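Local structure of Drep2 (Drosophila melanogaster, 4D2K) at residues A[28-33]-A[64-69]; A[50-53]-A[58-61]. The protein probably acts in apoptotic DNA fragmentation through its CIDE domain, the part described here, a module that forms higher-order assemblies. One frame throughout, in Å; residues are numbered along the deposited sequence.

Contact 1 joins the start of helix 30-40 to the short helix 63-67, and contact 2 pairs strand 49-53 with strand 59-60, a short and weakly bonded edge strand of the sheet. Along the chain, contact 2 lies inside the loop that contact 1 closes, and their centres are 11 Å apart. The two also touch directly. Phe-30 turns its ring away from helix 63-67 and onto the end of strand 59-60, where its CE1 comes 3.3 Å from Ile-60 O. CD2 of Tyr-65 packs 3.6 Å from CG1 of Ile-60. Leu-69 CD2 lies 4.0 Å from Leu-53 CD2. The two contacts are thus packed directly against each other within the CIDE domain.

Contact 1: residues A[28-33]-A[64-69]; sequences GTFEEL and EYFRTL
Phe-66 lays one face of its ring on the backbone at the start of helix 30-40. The peptide group joining Thr-29 to Phe-30 lies nearly parallel to the ring, with Phe-30 N 3.7 Å above the ring plane over its centre and Thr-29 C nearer the rim. A flat aromatic group suits this place because it can cover a whole peptide unit without needing a polar partner. CG of Phe-66 stands anti to its own backbone N (chi1 163°), which carries the ring from helix 63-67 across to the other segment. Leu-33 comes from a different direction: its CD2 methyl lies at the ring's edge, near the plane, 3.9 Å from CD1 of Phe-66. Phe-30 contributes its root, CB being 3.9 Å from CB of Phe-66, while its ring leads away from helix 63-67. Gly-28 O approaches CE2 of Phe-66 obliquely at 3.6 Å.

The backbone that the ring covers is held in shape by Thr-29, the N-cap, whose OG1 accepts from Glu-32 N at 3.1 Å with an N-H...O angle of 156°. Threonine suits the position because its short hydroxyl can reach back to an amide of the first helical turn. Beyond this pair of segments, Phe-66 also packs on Leu-12 and Val-27 of the sheet, while Glu-32 forms a salt bridge with Lys-9.

Neither a hydrogen bond nor a salt bridge links the two segments; the helices meet through van der Waals contact, and their mutual position is probably set in good part by how the buried Phe-66 fits against backbone and leucine.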
loop_
_atom_site.group_PDB
_atom_site.type_symbol
_atom_site.label_atom_id
_atom_site.label_comp_id
_atom_site.label_asym_id
_atom_site.label_seq_id
_atom_site.Cartn_x
_atom_site.Cartn_y
_atom_site.Cartn_z
ATOM N N GLY A 28 0.818 11.853 -1.970
ATOM C CA GLY A 28 1.961 12.422 -2.666
ATOM C C GLY A 28 3.288 11.743 -2.402
ATOM O O GLY A 28 4.207 11.860 -3.210
ATOM N N THR A 29 3.405 11.057 -1.265
ATOM C CA THR A 29 4.675 10.463 -0.829
ATOM C C THR A 29 4.505 9.049 -0.260
ATOM O O THR A 29 3.413 8.662 0.185
ATOM C CB THR A 29 5.374 11.305 0.290
ATOM O OG1 THR A 29 4.549 11.266 1.457
ATOM C CG2 THR A 29 5.585 12.780 -0.110
ATOM N N PHE A 30 5.604 8.300 -0.231
ATOM C CA PHE A 30 5.586 6.959 0.341
ATOM C C PHE A 30 5.173 6.966 1.815
ATOM O O PHE A 30 4.388 6.120 2.258
ATOM C CB PHE A 30 6.949 6.293 0.168
ATOM C CG PHE A 30 7.049 4.967 0.861
ATOM C CD1 PHE A 30 6.369 3.860 0.384
ATOM C CD2 PHE A 30 7.825 4.839 2.006
ATOM C CE1 PHE A 30 6.452 2.655 1.040
ATOM C CE2 PHE A 30 7.915 3.638 2.669
ATOM C CZ PHE A 30 7.226 2.543 2.190
ATOM N N GLU A 31 5.592 7.989 2.546
ATOM C CA GLU A 31 5.318 8.034 3.970
ATOM C C GLU A 31 3.816 8.261 4.176
ATOM O O GLU A 31 3.153 7.623 5.020
ATOM C CB GLU A 31 6.137 9.162 4.620
ATOM C CG GLU A 31 7.688 8.975 4.642
ATOM C CD GLU A 31 8.394 9.060 3.268
ATOM O OE1 GLU A 31 8.026 9.903 2.408
ATOM O OE2 GLU A 31 9.344 8.272 3.057
ATOM N N GLU A 32 3.262 9.109 3.316
ATOM C CA GLU A 32 1.839 9.380 3.295
ATOM C C GLU A 32 1.085 8.135 2.803
ATOM O O GLU A 32 -0.034 7.859 3.251
ATOM C CB GLU A 32 1.573 10.620 2.429
ATOM C CG GLU A 32 0.177 11.207 2.481
ATOM C CD GLU A 32 0.028 12.376 1.511
ATOM O OE1 GLU A 32 1.010 13.138 1.351
ATOM O OE2 GLU A 32 -1.047 12.513 0.885
ATOM N N LEU A 33 1.696 7.376 1.894
ATOM C CA LEU A 33 1.100 6.101 1.504
ATOM C C LEU A 33 0.900 5.218 2.728
ATOM O O LEU A 33 -0.187 4.674 2.909
ATOM C CB LEU A 33 1.947 5.379 0.450
ATOM C CG LEU A 33 1.521 3.926 0.202
ATOM C CD1 LEU A 33 0.076 3.840 -0.244
ATOM C CD2 LEU A 33 2.397 3.328 -0.874
ATOM N N GLU A 64 11.662 6.498 -3.875
ATOM C CA GLU A 64 12.129 6.383 -5.259
ATOM C C GLU A 64 11.265 5.377 -6.062
ATOM O O GLU A 64 10.662 5.690 -7.132
ATOM C CB GLU A 64 13.611 5.963 -5.285
ATOM C CG GLU A 64 14.590 6.991 -4.666
ATOM C CD GLU A 64 14.662 6.912 -3.134
ATOM O OE1 GLU A 64 14.683 5.783 -2.584
ATOM O OE2 GLU A 64 14.660 7.980 -2.480
ATOM N N TYR A 65 11.102 4.193 -5.487
ATOM C CA TYR A 65 10.324 3.183 -6.174
ATOM C C TYR A 65 8.867 3.614 -6.181
ATOM O O TYR A 65 8.169 3.411 -7.155
ATOM C CB TYR A 65 10.463 1.814 -5.519
ATOM C CG TYR A 65 10.021 0.712 -6.452
ATOM C CD1 TYR A 65 10.905 0.184 -7.401
ATOM C CD2 TYR A 65 8.704 0.264 -6.461
ATOM C CE1 TYR A 65 10.505 -0.805 -8.302
ATOM C CE2 TYR A 65 8.293 -0.743 -7.351
ATOM C CZ TYR A 65 9.203 -1.266 -8.262
ATOM O OH TYR A 65 8.797 -2.222 -9.145
ATOM N N PHE A 66 8.436 4.218 -5.076
ATOM C CA PHE A 66 7.077 4.702 -4.939
ATOM C C PHE A 66 6.748 5.668 -6.071
ATOM O O PHE A 66 5.691 5.566 -6.698
ATOM C CB PHE A 66 6.869 5.385 -3.578
ATOM C CG PHE A 66 5.636 6.237 -3.531
ATOM C CD1 PHE A 66 4.421 5.693 -3.157
ATOM C CD2 PHE A 66 5.685 7.581 -3.904
ATOM C CE1 PHE A 66 3.266 6.468 -3.148
ATOM C CE2 PHE A 66 4.541 8.360 -3.910
ATOM C CZ PHE A 66 3.321 7.803 -3.528
ATOM N N ARG A 67 7.674 6.575 -6.363
ATOM C CA ARG A 67 7.413 7.586 -7.379
ATOM C C ARG A 67 7.347 6.967 -8.725
ATOM O O ARG A 67 6.731 7.558 -9.627
ATOM C CB ARG A 67 8.475 8.694 -7.390
ATOM C CG ARG A 67 8.349 9.666 -6.234
ATOM C CD ARG A 67 9.271 10.872 -6.388
ATOM N NE ARG A 67 10.661 10.531 -6.094
ATOM C CZ ARG A 67 11.132 10.356 -4.860
ATOM N NH1 ARG A 67 10.319 10.480 -3.821
ATOM N NH2 ARG A 67 12.409 10.054 -4.658
ATOM N N THR A 68 7.890 5.750 -8.878
ATOM C CA THR A 68 7.701 5.142 -10.216
ATOM C C THR A 68 6.314 4.521 -10.445
ATOM O O THR A 68 6.025 4.070 -11.546
ATOM C CB THR A 68 8.700 4.032 -10.508
ATOM O OG1 THR A 68 8.327 2.825 -9.815
ATOM C CG2 THR A 68 10.114 4.502 -10.189
ATOM N N LEU A 69 5.488 4.412 -9.402
ATOM C CA LEU A 69 4.173 3.751 -9.524
ATOM C C LEU A 69 3.144 4.523 -10.365
ATOM O O LEU A 69 2.926 5.706 -10.128
ATOM C CB LEU A 69 3.564 3.520 -8.128
ATOM C CG LEU A 69 4.365 2.624 -7.196
ATOM C CD1 LEU A 69 3.646 2.436 -5.853
ATOM C CD2 LEU A 69 4.662 1.282 -7.880
#

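Contact 2: residues A[50-53]-A[58-61]; sequences RVVL and TQIE
Arg-50 meets Gln-59 through its aliphatic part, CG lying 3.5 Å from NE2 of the amide, while its guanidinium reaches Glu-82 O. At Val-51 the backbone N donates to a water (2.8 Å) that in turn donates to Ile-60 O and accepts from Gln-59 NE2, bridging the strands where they spread apart. Val-51 O takes a nearly straight bond from Ile-60 N (2.9 Å, 174°). Val-52 and Gln-59 form a non-hydrogen-bonded antiparallel pair, their CA atoms 4.2 Å apart, with beta-branched valine suited to the extended backbone. Leu-53 N then donates to Thr-58 O at 2.8 Å, and its side chain forks: CD1 lies 3.9 Å from CB of Thr-58, alongside it, and CD2 meets CD1 of Ile-60 at 3.9 Å, the two side chains crossing at about a right angle. Cutting Leu-53 back to an alanine is likely to open a gap where CD2 had met Ile-60 CD1 and CD1 had met Thr-58 CB. Leu-75 packs on Val-51, Leu-53 and Ile-60 from the adjoining strand. This is a beta hairpin whose short second strand forms one edge of the mixed sheet, in the 2-1-5-3-4 order of the ubiquitin-like beta-grasp fold.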
loop_
_atom_site.group_PDB
_atom_site.type_symbol
_atom_site.label_atom_id
_atom_site.label_comp_id
_atom_site.label_asym_id
_atom_site.label_seq_id
_atom_site.Cartn_x
_atom_site.Cartn_y
_atom_site.Cartn_z
ATOM N N ARG A 50 4.102 -3.643 5.878
ATOM C CA ARG A 50 4.838 -3.691 4.642
ATOM C C ARG A 50 3.867 -3.396 3.489
ATOM O O ARG A 50 2.683 -3.681 3.580
ATOM C CB ARG A 50 5.511 -5.056 4.527
ATOM C CG ARG A 50 6.700 -5.188 5.474
ATOM C CD ARG A 50 7.082 -6.632 5.751
ATOM N NE ARG A 50 5.958 -7.385 6.303
ATOM C CZ ARG A 50 5.336 -8.376 5.672
ATOM N NH1 ARG A 50 5.747 -8.761 4.467
ATOM N NH2 ARG A 50 4.315 -8.996 6.256
ATOM N N VAL A 51 4.360 -2.803 2.415
ATOM C CA VAL A 51 3.512 -2.543 1.258
ATOM C C VAL A 51 4.077 -3.302 0.074
ATOM O O VAL A 51 5.271 -3.229 -0.189
ATOM C CB VAL A 51 3.416 -1.033 0.947
ATOM C CG1 VAL A 51 2.615 -0.807 -0.321
ATOM C CG2 VAL A 51 2.779 -0.291 2.127
ATOM N N VAL A 52 3.246 -4.051 -0.634
ATOM C CA VAL A 52 3.767 -4.791 -1.766
ATOM C C VAL A 52 2.871 -4.599 -2.967
ATOM O O VAL A 52 1.707 -4.246 -2.825
ATOM C CB VAL A 52 3.899 -6.332 -1.464
ATOM C CG1 VAL A 52 4.834 -6.592 -0.293
ATOM C CG2 VAL A 52 2.525 -6.961 -1.209
ATOM N N LEU A 53 3.408 -4.849 -4.154
ATOM C CA LEU A 53 2.596 -4.828 -5.360
ATOM C C LEU A 53 1.617 -5.992 -5.303
ATOM O O LEU A 53 1.971 -7.095 -4.875
ATOM C CB LEU A 53 3.474 -4.945 -6.603
ATOM C CG LEU A 53 4.406 -3.789 -6.959
ATOM C CD1 LEU A 53 5.129 -4.130 -8.254
ATOM C CD2 LEU A 53 3.606 -2.511 -7.132
ATOM N N THR A 58 6.296 -7.806 -5.025
ATOM C CA THR A 58 7.449 -6.905 -4.925
ATOM C C THR A 58 7.200 -5.874 -3.846
ATOM O O THR A 58 6.133 -5.281 -3.816
ATOM C CB THR A 58 7.730 -6.145 -6.231
ATOM O OG1 THR A 58 8.129 -7.062 -7.260
ATOM C CG2 THR A 58 8.831 -5.117 -6.019
ATOM N N GLN A 59 8.161 -5.692 -2.939
ATOM C CA GLN A 59 7.993 -4.765 -1.827
ATOM C C GLN A 59 8.385 -3.329 -2.181
ATOM O O GLN A 59 9.364 -3.120 -2.872
ATOM C CB GLN A 59 8.806 -5.224 -0.617
ATOM C CG GLN A 59 8.462 -4.458 0.627
ATOM C CD GLN A 59 9.107 -5.022 1.886
ATOM O OE1 GLN A 59 9.667 -6.121 1.884
ATOM N NE2 GLN A 59 8.988 -4.281 2.980
ATOM N N ILE A 60 7.631 -2.352 -1.691
ATOM C CA ILE A 60 7.993 -0.944 -1.872
ATOM C C ILE A 60 8.415 -0.382 -0.523
ATOM O O ILE A 60 7.631 -0.421 0.440
ATOM C CB ILE A 60 6.816 -0.092 -2.439
ATOM C CG1 ILE A 60 6.378 -0.604 -3.811
ATOM C CG2 ILE A 60 7.206 1.366 -2.539
ATOM C CD1 ILE A 60 5.254 -1.597 -3.762
ATOM N N GLU A 61 9.623 0.169 -0.438
ATOM C CA GLU A 61 10.144 0.636 0.855
ATOM C C GLU A 61 10.713 2.034 0.854
ATOM O O GLU A 61 11.443 2.391 1.775
ATOM C CB GLU A 61 11.266 -0.278 1.374
ATOM C CG GLU A 61 10.972 -1.763 1.408
ATOM C CD GLU A 61 12.198 -2.548 1.824
ATOM O OE1 GLU A 61 12.756 -2.262 2.905
ATOM O OE2 GLU A 61 12.623 -3.434 1.067
HETATM O O HOH W 1 6.966 -1.736 2.592
#